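Local coordinates for protein WipB (Legionella pneumophila, PDB 5NNY) that acts through the phosphatase domain described here as a translocated serine/threonine phosphatase aimed at the host's lysosomal nutrient-sensing machinery, at residues Asp5-Leu11 / Leu90-Asp96; Ala13-Leu19 / Phe107-Leu112; Gly95-Asp100 / Ser127-Phe133. All coordinates share one frame; numbering follows the deposited sequence.

Contact 1: residues Asp5-Leu11 / Leu90-Asp96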
loop_
_atom_site.group_PDB
_atom_site.type_symbol
_atom_site.label_atom_id
_atom_site.label_comp_id
_atom_site.label_asym_id
_atom_site.label_seq_id
_atom_site.Cartn_x
_atom_site.Cartn_y
_atom_site.Cartn_z
ATOM N N ASP A 5 -14.463 -4.665 11.234
ATOM C CA ASP A 5 -13.573 -4.162 10.195
ATOM C C ASP A 5 -12.722 -5.304 9.654
ATOM O O ASP A 5 -12.355 -6.231 10.378
ATOM C CB ASP A 5 -12.660 -3.056 10.745
ATOM C CG ASP A 5 -13.401 -1.761 11.091
ATOM O OD1 ASP A 5 -14.463 -1.477 10.498
ATOM O OD2 ASP A 5 -12.892 -1.002 11.950
ATOM N N ILE A 6 -12.418 -5.242 8.361
ATOM C CA ILE A 6 -11.466 -6.150 7.737
ATOM C C ILE A 6 -10.102 -5.509 7.879
ATOM O O ILE A 6 -9.908 -4.362 7.465
ATOM C CB ILE A 6 -11.780 -6.395 6.250
ATOM C CG1 ILE A 6 -13.260 -6.625 6.023
ATOM C CG2 ILE A 6 -10.989 -7.593 5.718
ATOM C CD1 ILE A 6 -13.805 -7.746 6.834
ATOM N N SER A 7 -9.171 -6.224 8.489
ATOM C CA SER A 7 -7.777 -5.821 8.490
ATOM C C SER A 7 -6.990 -6.919 7.804
ATOM O O SER A 7 -6.987 -8.063 8.273
ATOM C CB SER A 7 -7.269 -5.586 9.910
ATOM O OG SER A 7 -7.919 -4.455 10.466
ATOM N N MET A 8 -6.334 -6.572 6.694
ATOM C CA MET A 8 -5.547 -7.512 5.919
ATOM C C MET A 8 -4.085 -7.414 6.310
ATOM O O MET A 8 -3.555 -6.313 6.472
ATOM C CB MET A 8 -5.679 -7.222 4.424
ATOM C CG MET A 8 -7.089 -7.255 3.926
ATOM S SD MET A 8 -7.067 -7.462 2.151
ATOM C CE MET A 8 -8.836 -7.448 1.821
ATOM N N GLY A 9 -3.431 -8.565 6.424
ATOM C CA GLY A 9 -2.010 -8.590 6.646
ATOM C C GLY A 9 -1.242 -8.129 5.419
ATOM O O GLY A 9 -1.790 -7.597 4.455
ATOM N N ASP A 10 0.072 -8.327 5.477
ATOM C CA ASP A 10 0.927 -7.948 4.353
ATOM C C ASP A 10 0.650 -8.879 3.181
ATOM O O ASP A 10 0.914 -10.081 3.258
ATOM C CB ASP A 10 2.395 -7.989 4.758
ATOM C CG ASP A 10 2.788 -6.802 5.620
ATOM O OD1 ASP A 10 2.468 -5.649 5.250
ATOM O OD2 ASP A 10 3.403 -7.027 6.689
ATOM N N LEU A 11 0.129 -8.317 2.085
ATOM C CA LEU A 11 -0.262 -9.118 0.929
ATOM C C LEU A 11 0.910 -9.549 0.066
ATOM O O LEU A 11 0.770 -10.516 -0.702
ATOM C CB LEU A 11 -1.257 -8.337 0.064
ATOM C CG LEU A 11 -2.599 -8.073 0.748
ATOM C CD1 LEU A 11 -3.348 -6.978 0.013
ATOM C CD2 LEU A 11 -3.419 -9.368 0.790
ATOM N N LEU A 90 -15.507 -1.656 6.406
ATOM C CA LEU A 90 -14.212 -1.020 6.173
ATOM C C LEU A 90 -13.115 -2.064 5.992
ATOM O O LEU A 90 -13.011 -3.016 6.772
ATOM C CB LEU A 90 -13.844 -0.077 7.317
ATOM C CG LEU A 90 -12.438 0.542 7.189
ATOM C CD1 LEU A 90 -12.354 1.459 5.985
ATOM C CD2 LEU A 90 -12.051 1.294 8.433
ATOM N N ILE A 91 -12.289 -1.864 4.963
ATOM C CA ILE A 91 -11.158 -2.730 4.636
ATOM C C ILE A 91 -9.888 -1.945 4.920
ATOM O O ILE A 91 -9.668 -0.891 4.316
ATOM C CB ILE A 91 -11.184 -3.159 3.160
ATOM C CG1 ILE A 91 -12.581 -3.641 2.763
ATOM C CG2 ILE A 91 -10.144 -4.217 2.902
ATOM C CD1 ILE A 91 -12.913 -3.381 1.298
ATOM N N ARG A 92 -9.050 -2.445 5.823
ATOM C CA ARG A 92 -7.750 -1.841 6.099
ATOM C C ARG A 92 -6.660 -2.750 5.557
ATOM O O ARG A 92 -6.570 -3.917 5.953
ATOM C CB ARG A 92 -7.524 -1.614 7.596
ATOM C CG ARG A 92 -8.350 -0.528 8.223
ATOM C CD ARG A 92 -7.876 -0.240 9.664
ATOM N NE ARG A 92 -8.628 0.873 10.255
ATOM C CZ ARG A 92 -9.798 0.731 10.855
ATOM N NH1 ARG A 92 -10.328 -0.475 10.940
ATOM N NH2 ARG A 92 -10.437 1.785 11.355
ATOM N N LEU A 93 -5.828 -2.213 4.668
ATOM C CA LEU A 93 -4.649 -2.918 4.183
ATOM C C LEU A 93 -3.428 -2.473 4.989
ATOM O O LEU A 93 -2.998 -1.320 4.895
ATOM C CB LEU A 93 -4.446 -2.650 2.691
ATOM C CG LEU A 93 -5.328 -3.396 1.670
ATOM C CD1 LEU A 93 -6.827 -3.156 1.854
ATOM C CD2 LEU A 93 -4.908 -3.050 0.217
ATOM N N ILE A 94 -2.859 -3.394 5.771
ATOM C CA ILE A 94 -1.690 -3.059 6.580
ATOM C C ILE A 94 -0.460 -2.822 5.700
ATOM O O ILE A 94 0.542 -2.258 6.162
ATOM C CB ILE A 94 -1.484 -4.160 7.647
ATOM C CG1 ILE A 94 -1.047 -3.561 8.976
ATOM C CG2 ILE A 94 -0.508 -5.224 7.178
ATOM C CD1 ILE A 94 -2.204 -3.105 9.841
ATOM N N GLY A 95 -0.516 -3.217 4.431
ATOM C CA GLY A 95 0.434 -2.730 3.460
ATOM C C GLY A 95 0.971 -3.842 2.578
ATOM O O GLY A 95 0.403 -4.934 2.478
ATOM N N ASP A 96 2.095 -3.522 1.939
ATOM C CA ASP A 96 2.778 -4.419 1.010
ATOM C C ASP A 96 1.827 -4.912 -0.079
ATOM O O ASP A 96 1.966 -6.023 -0.587
ATOM C CB ASP A 96 3.417 -5.594 1.743
ATOM C CG ASP A 96 4.576 -5.172 2.631
ATOM O OD1 ASP A 96 4.900 -3.976 2.677
ATOM O OD2 ASP A 96 5.157 -6.052 3.290
HETATM O O HOH W 1 -16.546 -2.277 9.323
HETATM O O HOH W 2 -2.362 -5.273 3.227
#
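Met8 lays its terminal methyl alongside Ile91, with Met8 CE 3.6 Å from Ile91 CG2. The two side chains run side by side and point the same way. The methionine chain is extended beyond CG and carries CE along the sheet face that also holds Ile6 and Leu93. Phe18 and Ile21 of helix 15-24 cover Met8 there.

The backbones form a parallel pair. Ile6 N donates to Leu90 O, Arg92 N to Ile6 O, and Met8 N to Arg92 O. Ile94 N then donates to Met8 O at 3.1 Å. Strand 6-8 is the edge of the six-stranded mixed sheet, and strand 90-93 lies between it and strand 121-125.

Ser7 and Arg92 share the other face. Arg92 is extended from CG to NE, which brings its head to Asp5. The salt bridge from Arg92 NH1 to Asp5 OD2 is 2.8 Å long and nearly straight (170°). The acceptor lies in the guanidinium plane, but NH1 meets it from above the carboxylate plane. Leu90 CD2 covers one guanidinium face. Glu123 takes Arg92 NE in a second salt bridge, which helps fix the head.

Beyond the strands the two segments stay linked. A water receives from Gly95 N and donates to Gly9 O. Leu11 N makes a weak bond to Gly95 O at 3.4 Å. Here the carboxylates of Asp10 and Asp96 stack with planes 24° apart, and Asp10 OD1 is 3.4 Å from Asp96 OD2. The two aspartates lie in GDLH and GDELVDRG, which resemble the GDxH and GDxVDRG signatures of metal-dependent phosphoesterases, the second with one extra residue. Both oxygens are acceptors and do not hydrogen-bond each other. Their convergence is consistent with a cation site like that of such relatives.

Contact 2: residues Ala13-Leu19 / Phe107-Leu112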
loop_
_atom_site.group_PDB
_atom_site.type_symbol
_atom_site.label_atom_id
_atom_site.label_comp_id
_atom_site.label_asym_id
_atom_site.label_seq_id
_atom_site.Cartn_x
_atom_site.Cartn_y
_atom_site.Cartn_z
ATOM N N ALA A 13 1.879 -8.179 -2.557
ATOM C CA ALA A 13 1.405 -7.989 -3.931
ATOM C C ALA A 13 0.759 -9.243 -4.509
ATOM O O ALA A 13 0.772 -9.450 -5.721
ATOM C CB ALA A 13 2.542 -7.511 -4.841
ATOM N N ASN A 14 0.177 -10.088 -3.661
ATOM C CA ASN A 14 -0.461 -11.320 -4.120
ATOM C C ASN A 14 -1.912 -10.973 -4.429
ATOM O O ASN A 14 -2.742 -10.856 -3.523
ATOM C CB ASN A 14 -0.330 -12.415 -3.064
ATOM C CG ASN A 14 -0.927 -13.760 -3.506
ATOM O OD1 ASN A 14 -1.777 -13.822 -4.390
ATOM N ND2 ASN A 14 -0.486 -14.836 -2.863
ATOM N N ALA A 15 -2.224 -10.803 -5.723
ATOM C CA ALA A 15 -3.554 -10.341 -6.096
ATOM C C ALA A 15 -4.605 -11.413 -5.850
ATOM O O ALA A 15 -5.763 -11.085 -5.579
ATOM C CB ALA A 15 -3.558 -9.876 -7.561
ATOM N N LEU A 16 -4.230 -12.693 -5.922
ATOM C CA LEU A 16 -5.189 -13.767 -5.674
ATOM C C LEU A 16 -5.528 -13.858 -4.197
ATOM O O LEU A 16 -6.690 -14.064 -3.826
ATOM C CB LEU A 16 -4.643 -15.117 -6.149
ATOM C CG LEU A 16 -5.498 -16.371 -5.885
ATOM C CD1 LEU A 16 -6.931 -16.310 -6.490
ATOM C CD2 LEU A 16 -4.767 -17.615 -6.387
ATOM N N LEU A 17 -4.519 -13.711 -3.339
ATOM C CA LEU A 17 -4.782 -13.615 -1.909
ATOM C C LEU A 17 -5.726 -12.461 -1.609
ATOM O O LEU A 17 -6.708 -12.635 -0.875
ATOM C CB LEU A 17 -3.459 -13.452 -1.155
ATOM C CG LEU A 17 -3.507 -13.162 0.347
ATOM C CD1 LEU A 17 -4.278 -14.226 1.143
ATOM C CD2 LEU A 17 -2.093 -12.992 0.884
ATOM N N PHE A 18 -5.457 -11.283 -2.195
ATOM C CA PHE A 18 -6.353 -10.129 -2.079
ATOM C C PHE A 18 -7.771 -10.483 -2.521
ATOM O O PHE A 18 -8.741 -10.218 -1.801
ATOM C CB PHE A 18 -5.801 -8.959 -2.899
ATOM C CG PHE A 18 -6.443 -7.618 -2.597
ATOM C CD1 PHE A 18 -6.951 -7.324 -1.343
ATOM C CD2 PHE A 18 -6.528 -6.651 -3.581
ATOM C CE1 PHE A 18 -7.529 -6.081 -1.092
ATOM C CE2 PHE A 18 -7.102 -5.414 -3.334
ATOM C CZ PHE A 18 -7.610 -5.128 -2.082
ATOM N N LEU A 19 -7.913 -11.081 -3.710
ATOM C CA LEU A 19 -9.227 -11.525 -4.165
ATOM C C LEU A 19 -9.880 -12.474 -3.166
ATOM O O LEU A 19 -11.071 -12.343 -2.865
ATOM C CB LEU A 19 -9.106 -12.214 -5.531
ATOM C CG LEU A 19 -10.474 -12.536 -6.162
ATOM C CD1 LEU A 19 -11.021 -11.311 -6.854
ATOM C CD2 LEU A 19 -10.377 -13.672 -7.162
ATOM N N PHE A 107 -2.269 -6.095 -11.385
ATOM C CA PHE A 107 -3.416 -6.891 -10.947
ATOM C C PHE A 107 -4.108 -6.252 -9.751
ATOM O O PHE A 107 -5.335 -6.096 -9.736
ATOM C CB PHE A 107 -2.979 -8.317 -10.613
ATOM C CG PHE A 107 -2.592 -9.156 -11.823
ATOM C CD1 PHE A 107 -3.039 -8.836 -13.107
ATOM C CD2 PHE A 107 -1.840 -10.302 -11.644
ATOM C CE1 PHE A 107 -2.703 -9.641 -14.200
ATOM C CE2 PHE A 107 -1.511 -11.124 -12.721
ATOM C CZ PHE A 107 -1.947 -10.792 -14.011
ATOM N N ILE A 108 -3.329 -5.848 -8.745
ATOM C CA ILE A 108 -3.914 -5.254 -7.548
ATOM C C ILE A 108 -4.360 -3.829 -7.833
ATOM O O ILE A 108 -5.347 -3.356 -7.265
ATOM C CB ILE A 108 -2.927 -5.350 -6.363
ATOM C CG1 ILE A 108 -2.987 -6.774 -5.796
ATOM C CG2 ILE A 108 -3.225 -4.312 -5.273
ATOM C CD1 ILE A 108 -2.310 -7.003 -4.491
ATOM N N LEU A 109 -3.685 -3.137 -8.755
ATOM C CA LEU A 109 -4.119 -1.784 -9.104
ATOM C C LEU A 109 -5.521 -1.791 -9.702
ATOM O O LEU A 109 -6.338 -0.908 -9.407
ATOM C CB LEU A 109 -3.131 -1.137 -10.076
ATOM C CG LEU A 109 -1.789 -0.674 -9.502
ATOM C CD1 LEU A 109 -0.867 -0.167 -10.624
ATOM C CD2 LEU A 109 -2.019 0.411 -8.451
ATOM N N LYS A 110 -5.815 -2.779 -10.553
ATOM C CA LYS A 110 -7.144 -2.880 -11.146
ATOM C C LYS A 110 -8.178 -3.260 -10.104
ATOM O O LYS A 110 -9.336 -2.830 -10.190
ATOM C CB LYS A 110 -7.159 -3.906 -12.280
ATOM C CG LYS A 110 -6.412 -3.459 -13.532
ATOM C CD LYS A 110 -6.836 -2.065 -13.983
ATOM C CE LYS A 110 -7.894 -2.112 -15.085
ATOM N NZ LYS A 110 -8.458 -0.740 -15.366
ATOM N N LEU A 111 -7.788 -4.089 -9.133
ATOM C CA LEU A 111 -8.704 -4.452 -8.051
ATOM C C LEU A 111 -9.040 -3.242 -7.194
ATOM O O LEU A 111 -10.207 -3.021 -6.857
ATOM C CB LEU A 111 -8.113 -5.573 -7.188
ATOM C CG LEU A 111 -8.332 -6.975 -7.767
ATOM C CD1 LEU A 111 -7.548 -7.994 -6.989
ATOM C CD2 LEU A 111 -9.830 -7.352 -7.767
ATOM N N LEU A 112 -8.023 -2.461 -6.818
ATOM C CA LEU A 112 -8.267 -1.229 -6.078
ATOM C C LEU A 112 -9.187 -0.293 -6.854
ATOM O O LEU A 112 -10.076 0.333 -6.274
ATOM C CB LEU A 112 -6.947 -0.524 -5.753
ATOM C CG LEU A 112 -5.980 -1.282 -4.840
ATOM C CD1 LEU A 112 -4.663 -0.512 -4.634
ATOM C CD2 LEU A 112 -6.659 -1.600 -3.481
#
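Ala13 touches Ile108 through its backbone, with Ala13 C 3.8 Å from Ile108 CD1. Asn14 follows as the N-cap of helix 15-24. Its CG is anti to the backbone N, and OD1 turns back to accept from Leu17 N at 2.9 Å. That N-H comes in from above the amide plane, 67° out of it.

Ala15 is the point of closest backbone approach. Its CB sits 3.5 Å from Phe107 CB and 3.6 Å from Ile108 CG1. Helix 15-24 follows strand 6-8, and helix 105-117 makes the beta-alpha-beta crossover from strand 90-93 to strand 121-125. Their short segments run at 28° to each other, with the axes 9.9 Å apart.

Phe18, one turn on, also points toward helix 105-117. Its CG is anti to the backbone N (chi1 -166°), which carries the ring against Leu111 and Leu112. The Phe18 and Leu111 side chains run antiparallel alongside one another, with Phe18 CD2 3.8 Å from Leu111 CD1. Leu112 lies roughly perpendicular to Phe18 and brings its CD2 to 3.8 Å from Phe18 CE2. Leu19 meets the other Leu111 branch, CD1 to CD2, and also packs on Tyr35 and Phe38 of helix 32-42.

Contact 3: residues Gly95-Asp100 / Ser127-Phe133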
loop_
_atom_site.group_PDB
_atom_site.type_symbol
_atom_site.label_atom_id
_atom_site.label_comp_id
_atom_site.label_asym_id
_atom_site.label_seq_id
_atom_site.Cartn_x
_atom_site.Cartn_y
_atom_site.Cartn_z
ATOM N N GLY A 95 -0.516 -3.217 4.431
ATOM C CA GLY A 95 0.434 -2.730 3.460
ATOM C C GLY A 95 0.971 -3.842 2.578
ATOM O O GLY A 95 0.403 -4.934 2.478
ATOM N N ASP A 96 2.095 -3.522 1.939
ATOM C CA ASP A 96 2.778 -4.419 1.010
ATOM C C ASP A 96 1.827 -4.912 -0.079
ATOM O O ASP A 96 1.966 -6.023 -0.587
ATOM C CB ASP A 96 3.417 -5.594 1.743
ATOM C CG ASP A 96 4.576 -5.172 2.631
ATOM O OD1 ASP A 96 4.900 -3.976 2.677
ATOM O OD2 ASP A 96 5.157 -6.052 3.290
ATOM N N GLU A 97 0.852 -4.072 -0.441
ATOM C CA GLU A 97 -0.072 -4.436 -1.510
ATOM C C GLU A 97 0.529 -4.215 -2.902
ATOM O O GLU A 97 -0.002 -4.758 -3.894
ATOM C CB GLU A 97 -1.391 -3.667 -1.323
ATOM C CG GLU A 97 -1.366 -2.182 -1.690
ATOM C CD GLU A 97 -0.427 -1.339 -0.849
ATOM O OE1 GLU A 97 0.177 -0.392 -1.396
ATOM O OE2 GLU A 97 -0.269 -1.622 0.366
ATOM N N LEU A 98 1.645 -3.479 -2.982
ATOM C CA LEU A 98 2.355 -3.204 -4.231
ATOM C C LEU A 98 3.860 -3.338 -4.007
ATOM O O LEU A 98 4.335 -3.331 -2.870
ATOM C CB LEU A 98 2.029 -1.795 -4.751
ATOM C CG LEU A 98 0.588 -1.430 -5.108
ATOM C CD1 LEU A 98 0.463 0.082 -5.379
ATOM C CD2 LEU A 98 0.107 -2.226 -6.330
ATOM N N VAL A 99 4.615 -3.452 -5.113
ATOM C CA VAL A 99 6.087 -3.479 -5.111
ATOM C C VAL A 99 6.612 -4.584 -4.202
ATOM O O VAL A 99 7.275 -4.307 -3.191
ATOM C CB VAL A 99 6.684 -2.119 -4.688
ATOM C CG1 VAL A 99 8.209 -2.045 -5.023
ATOM C CG2 VAL A 99 5.953 -0.982 -5.373
ATOM N N ASP A 100 6.366 -5.840 -4.561
ATOM C CA ASP A 100 6.700 -6.926 -3.644
ATOM C C ASP A 100 6.824 -8.214 -4.452
ATOM O O ASP A 100 6.995 -8.168 -5.681
ATOM C CB ASP A 100 5.657 -7.005 -2.515
ATOM C CG ASP A 100 6.242 -7.537 -1.200
ATOM O OD1 ASP A 100 6.921 -8.589 -1.221
ATOM O OD2 ASP A 100 6.002 -6.905 -0.144
ATOM N N SER A 127 3.665 2.000 3.589
ATOM C CA SER A 127 4.717 1.026 3.819
ATOM C C SER A 127 5.924 1.396 2.974
ATOM O O SER A 127 5.842 2.226 2.061
ATOM C CB SER A 127 4.267 -0.414 3.488
ATOM O OG SER A 127 3.982 -0.609 2.099
ATOM N N ASN A 128 7.054 0.753 3.292
ATOM C CA ASN A 128 8.261 0.955 2.502
ATOM C C ASN A 128 8.061 0.477 1.067
ATOM O O ASN A 128 8.547 1.116 0.125
ATOM C CB ASN A 128 9.458 0.252 3.157
ATOM C CG ASN A 128 9.108 -1.118 3.749
ATOM O OD1 ASN A 128 8.330 -1.221 4.703
ATOM N ND2 ASN A 128 9.725 -2.170 3.213
ATOM N N HIS A 129 7.316 -0.622 0.877
ATOM C CA HIS A 129 7.060 -1.111 -0.479
ATOM C C HIS A 129 6.174 -0.132 -1.247
ATOM O O HIS A 129 6.486 0.265 -2.375
ATOM C CB HIS A 129 6.414 -2.503 -0.435
ATOM C CG HIS A 129 7.341 -3.605 -0.029
ATOM N ND1 HIS A 129 8.143 -4.279 -0.926
ATOM C CD2 HIS A 129 7.572 -4.175 1.179
ATOM C CE1 HIS A 129 8.840 -5.202 -0.286
ATOM N NE2 HIS A 129 8.510 -5.159 0.990
ATOM N N GLY A 130 5.085 0.269 -0.641
ATOM C CA GLY A 130 4.186 1.197 -1.265
ATOM C C GLY A 130 4.776 2.565 -1.562
ATOM O O GLY A 130 4.512 3.178 -2.541
ATOM N N ILE A 131 5.698 2.985 -0.718
ATOM C CA ILE A 131 6.351 4.243 -0.899
ATOM C C ILE A 131 7.231 4.269 -2.193
ATOM O O ILE A 131 7.448 5.272 -2.739
ATOM C CB ILE A 131 7.100 4.623 0.387
ATOM C CG1 ILE A 131 6.789 6.018 0.806
ATOM C CG2 ILE A 131 8.564 4.433 0.239
ATOM C CD1 ILE A 131 7.126 6.260 2.238
ATOM N N GLU A 132 7.748 3.133 -2.629
ATOM C CA GLU A 132 8.478 3.092 -3.851
ATOM C C GLU A 132 7.518 3.371 -5.034
ATOM O O GLU A 132 7.869 4.051 -5.950
ATOM C CB GLU A 132 9.162 1.763 -4.011
ATOM C CG GLU A 132 9.775 1.581 -5.354
ATOM C CD GLU A 132 10.701 0.365 -5.464
ATOM O OE1 GLU A 132 10.960 -0.309 -4.500
ATOM O OE2 GLU A 132 11.139 0.097 -6.564
ATOM N N PHE A 133 6.316 2.819 -4.979
ATOM C CA PHE A 133 5.337 3.131 -6.025
ATOM C C PHE A 133 4.962 4.616 -6.009
ATOM O O PHE A 133 4.881 5.260 -7.072
ATOM C CB PHE A 133 4.096 2.244 -5.858
ATOM C CG PHE A 133 3.048 2.445 -6.930
ATOM C CD1 PHE A 133 3.277 2.006 -8.223
ATOM C CD2 PHE A 133 1.865 3.110 -6.641
ATOM C CE1 PHE A 133 2.318 2.184 -9.221
ATOM C CE2 PHE A 133 0.884 3.283 -7.617
ATOM C CZ PHE A 133 1.126 2.828 -8.920
HETATM O O HOH W 3 1.324 0.100 1.896
#
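His129 and Val99 bury the most surface here, followed by Leu98 and its partner Phe133. The His129 ring lies at the start of helix 128-138 and packs against the 95-100 loop. Asp100 OD2 sits over the centre of one ring face, 3.2 Å above its plane. Carboxylate and ring are stacked, planes 20° apart. His12 ND1 is hydrogen-bonded to the same OD2. Val99 O lies at the ring edge, near its plane, 2.4 Å from His129 ND1; so short a bond is doubtful. Asp96 OD1 comes within 3.1 Å of His129 CD2.

Val99 spreads its two methyls along the helix. CG1 is anti to the backbone N and reaches Glu132, 3.3 Å from OE1, an oxygen hydrogen-bonded to Gln156 NE2. CG2 packs 3.8 Å from Phe133 CB. Leu98 CD1 lies over one Phe133 ring face, offset toward the rim, in a CH-pi contact 4.0 Å from the centroid.

Ser127 caps the helix. Its OG takes the crowded position between backbone N and carbonyl carbon (chi1 65°) and accepts from Gly130 N at 3.1 Å. Asp96 N adds a weak bond to it. OG also donates to a water that donates to Glu97 OE2, while Glu97 OE1 is hydrogen-bonded to Tyr186 OH.

The loop holds the start of GDELVDRG, a variant of the GDxVDRG signature. Asn128-His129 probably corresponds to the Asn-His of the GNHE motif, flanked by Ser127 and Gly130. The serine hydroxyl links helix start to loop through a weak bond and a water, and the carboxylate over the imidazole probably limits how the ring can turn.

How the contacts relate
All three contacts are mostly buried, but contact 1 reaches the surface at the edge strand, where Ser7 and Gly9 are exposed. Contacts 1 and 3 share Gly95 and Asp96: the loop that leaves strand 90-93 pairs first with 5-11, then with 127-133. Contact 2 joins the helices that follow the two strands of contact 1. Phe18 also packs on Met8 and Leu11, and Ile108 on the Glu97 backbone. The chemistry follows the place. Contact 1 is chiefly backbone pairing, contact 2 is apolar between helices, and contact 3, nearest the chain centre, mixes acidic, imidazole and apolar groups. Ala13 N probably bonds Asp96 O, linking all three.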